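Decapping nuclease RAI1 (Scheffersomyces stipitis, PDB 5BTO) removes NAD caps, m7G caps and the diphosphate of 5'-triphosphate ends from RNA, using a divalent metal ion, and stimulates the exoribonuclease RAT1. Local coordinates at residues L315-N320 against G329-T334. Sequence-based numbering, arbitrary orientation.
Sequences LLIKNN and GKINCT
A lysine side chain hydrogen-bonded to backbone carbonyls near the C-terminal end of a short helix, beside a small apolar patch, joins the end of helix 313-318 to the loop that leads into helix 333-350 in this PD-(D/E)XK nuclease fold. K330 carries the polar half. Its chain leaves with CG anti to the backbone N, bends at chi2 (83°) and then runs extended, bringing NZ up to carbonyls near the C-terminal end of helix 313-318. NZ donates to I317 O at 2.9 Å, lying in the carbonyl plane with a C=O...N angle of 149°, and to K318 O at 3.0 Å, where it stands above the plane, off the lone pairs. N320 O lies 2.5 Å from the same NZ, so three backbone oxygens gather on one side of the ammonium. I317 O is shared, since N320 N also donates to it at 3.2 Å as the chain turns out of the helix. Placed at the negative end of the helix dipole, the ammonium is likely to be favoured in its charged form. An alanine here would take away the donor to I317 O and K318 O, and would probably loosen the loop from the helix end.

The apolar half rests on I317, whose CG2 reaches I331 CG2 at 3.9 Å and I331 O at 3.7 Å; the two isoleucines cross obliquely, and I317 CD1 approaches C333 SG at 4.3 Å. N332 OD1, at the N-cap of helix 333-350, accepts a hydrogen bond from T335 N and a weak one from T334 N. Helix 266-286 forms the floor common to both segments: E273 touches both isoleucines and takes a hydrogen bond from N320 ND2, F277 lies against I331, and W280 packs against C333.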
ATOM      1  N   LEU A 315       9.225  20.431  12.365  1.00 14.84           N
ATOM      2  CA  LEU A 315       8.262  21.486  12.662  1.00 14.48           C
ATOM      3  C   LEU A 315       8.470  22.713  11.762  1.00 15.40           C
ATOM      4  O   LEU A 315       7.503  23.359  11.342  1.00 14.99           O
ATOM      5  CB  LEU A 315       8.317  21.872  14.142  1.00 15.42           C
ATOM      6  CG  LEU A 315       7.303  22.919  14.594  1.00 16.82           C
ATOM      7  CD1 LEU A 315       5.866  22.466  14.340  1.00 18.65           C
ATOM      8  CD2 LEU A 315       7.525  23.243  16.062  1.00 20.54           C
ATOM      9  N   LEU A 316       9.724  23.033  11.453  1.00 14.22           N
ATOM     10  CA  LEU A 316       9.983  24.094  10.472  1.00 15.65           C
ATOM     11  C   LEU A 316       9.290  23.795   9.144  1.00 16.27           C
ATOM     12  O   LEU A 316       8.667  24.670   8.538  1.00 17.57           O
ATOM     13  CB  LEU A 316      11.476  24.279  10.232  1.00 17.17           C
ATOM     14  CG  LEU A 316      12.268  25.012  11.306  1.00 20.21           C
ATOM     15  CD1 LEU A 316      13.731  25.066  10.906  1.00 19.67           C
ATOM     16  CD2 LEU A 316      11.699  26.425  11.488  1.00 21.93           C
ATOM     17  N   ILE A 317       9.403  22.554   8.689  1.00 14.19           N
ATOM     18  CA  ILE A 317       8.761  22.156   7.438  1.00 14.96           C
ATOM     19  C   ILE A 317       7.230  22.222   7.546  1.00 15.66           C
ATOM     20  O   ILE A 317       6.545  22.759   6.660  1.00 17.25           O
ATOM     21  CB  ILE A 317       9.243  20.757   7.013  1.00 14.11           C
ATOM     22  CG1 ILE A 317      10.706  20.829   6.549  1.00 14.74           C
ATOM     23  CG2 ILE A 317       8.377  20.180   5.894  1.00 16.01           C
ATOM     24  CD1 ILE A 317      11.313  19.480   6.261  1.00 16.24           C
ATOM     25  N   LYS A 318       6.695  21.701   8.641  1.00 15.38           N
ATOM     26  CA  LYS A 318       5.254  21.724   8.857  1.00 16.02           C
ATOM     27  C   LYS A 318       4.697  23.143   8.832  1.00 17.43           C
ATOM     28  O   LYS A 318       3.627  23.388   8.264  1.00 19.79           O
ATOM     29  CB  LYS A 318       4.891  21.040  10.177  1.00 18.11           C
ATOM     30  CG  LYS A 318       3.392  20.937  10.432  1.00 21.86           C
ATOM     31  CD  LYS A 318       3.117  20.167  11.709  1.00 27.26           C
ATOM     32  CE  LYS A 318       1.626  19.949  11.927  1.00 35.48           C
ATOM     33  NZ  LYS A 318       1.051  18.947  10.975  1.00 40.13           N
ATOM     34  N   ASN A 319       5.417  24.069   9.466  1.00 16.88           N
ATOM     35  CA  ASN A 319       4.967  25.453   9.566  1.00 17.71           C
ATOM     36  C   ASN A 319       5.247  26.342   8.353  1.00 22.06           C
ATOM     37  O   ASN A 319       4.916  27.539   8.365  1.00 26.05           O
ATOM     38  CB  ASN A 319       5.553  26.095  10.815  1.00 19.40           C
ATOM     39  CG  ASN A 319       4.897  25.594  12.074  1.00 22.98           C
ATOM     40  OD1 ASN A 319       3.781  25.085  12.037  1.00 26.92           O
ATOM     41  ND2 ASN A 319       5.584  25.734  13.198  1.00 25.84           N
ATOM     42  N   ASN A 320       5.852  25.769   7.320  1.00 18.98           N
ATOM     43  CA  ASN A 320       6.055  26.481   6.055  1.00 20.87           C
ATOM     44  C   ASN A 320       4.799  26.473   5.175  1.00 30.45           C
ATOM     45  O   ASN A 320       4.406  25.432   4.664  1.00 33.88           O
ATOM     46  CB  ASN A 320       7.218  25.855   5.279  1.00 21.72           C
ATOM     47  CG  ASN A 320       7.445  26.515   3.933  1.00 22.36           C
ATOM     48  OD1 ASN A 320       6.976  27.628   3.690  1.00 25.24           O
ATOM     49  ND2 ASN A 320       8.170  25.835   3.053  1.00 23.34           N
ATOM     50  N   GLY A 329       2.481  15.800  -2.310  1.00 33.27           N
ATOM     51  CA  GLY A 329       2.084  17.046  -1.672  1.00 30.98           C
ATOM     52  C   GLY A 329       2.975  17.491  -0.522  1.00 26.99           C
ATOM     53  O   GLY A 329       4.172  17.237  -0.529  1.00 28.27           O
ATOM     54  N   LYS A 330       2.383  18.173   0.458  1.00 22.69           N
ATOM     55  CA  LYS A 330       3.112  18.715   1.609  1.00 21.56           C
ATOM     56  C   LYS A 330       3.985  17.668   2.303  1.00 18.61           C
ATOM     57  O   LYS A 330       3.494  16.606   2.702  1.00 20.46           O
ATOM     58  CB  LYS A 330       2.106  19.288   2.612  1.00 24.70           C
ATOM     59  CG  LYS A 330       2.682  19.713   3.944  1.00 29.19           C
ATOM     60  CD  LYS A 330       3.267  21.097   3.879  1.00 30.55           C
ATOM     61  CE  LYS A 330       3.665  21.566   5.264  1.00 29.64           C
ATOM     62  NZ  LYS A 330       4.041  22.991   5.272  1.00 31.35           N
ATOM     63  N   ILE A 331       5.279  17.964   2.442  1.00 17.43           N
ATOM     64  CA  ILE A 331       6.193  17.066   3.149  1.00 17.66           C
ATOM     65  C   ILE A 331       5.762  16.947   4.605  1.00 18.81           C
ATOM     66  O   ILE A 331       5.453  17.942   5.257  1.00 20.14           O
ATOM     67  CB  ILE A 331       7.659  17.562   3.077  1.00 18.66           C
ATOM     68  CG1 ILE A 331       8.194  17.414   1.647  1.00 22.33           C
ATOM     69  CG2 ILE A 331       8.541  16.792   4.054  1.00 19.65           C
ATOM     70  CD1 ILE A 331       9.514  18.121   1.377  1.00 23.02           C
ATOM     71  N   ASN A 332       5.745  15.715   5.102  1.00 18.21           N
ATOM     72  CA  ASN A 332       5.398  15.419   6.484  1.00 18.34           C
ATOM     73  C   ASN A 332       6.378  14.363   6.955  1.00 16.73           C
ATOM     74  O   ASN A 332       6.382  13.250   6.435  1.00 17.83           O
ATOM     75  CB  ASN A 332       3.956  14.906   6.570  1.00 19.85           C
ATOM     76  CG  ASN A 332       3.513  14.597   7.998  1.00 24.38           C
ATOM     77  OD1 ASN A 332       4.267  14.040   8.789  1.00 25.16           O
ATOM     78  ND2 ASN A 332       2.274  14.965   8.326  1.00 29.79           N
ATOM     79  N   CYS A 333       7.223  14.713   7.920  1.00 14.79           N
ATOM     80  CA  CYS A 333       8.290  13.805   8.338  1.00 14.61           C
ATOM     81  C   CYS A 333       7.758  12.562   9.033  1.00 15.47           C
ATOM     82  O   CYS A 333       8.343  11.489   8.926  1.00 15.92           O
ATOM     83  CB  CYS A 333       9.304  14.524   9.233  1.00 14.64           C
ATOM     84  SG  CYS A 333      10.192  15.846   8.358  1.00 17.78           S
ATOM     85  N   THR A 334       6.647  12.703   9.749  1.00 16.70           N
ATOM     86  CA  THR A 334       6.039  11.553  10.424  1.00 18.17           C
ATOM     87  C   THR A 334       5.527  10.526   9.418  1.00 17.62           C
ATOM     88  O   THR A 334       5.719   9.316   9.585  1.00 16.65           O
ATOM     89  CB  THR A 334       4.888  11.989  11.340  1.00 22.13           C
ATOM     90  OG1 THR A 334       5.391  12.891  12.330  1.00 24.65           O
ATOM     91  CG2 THR A 334       4.272  10.785  12.040  1.00 24.44           C
TER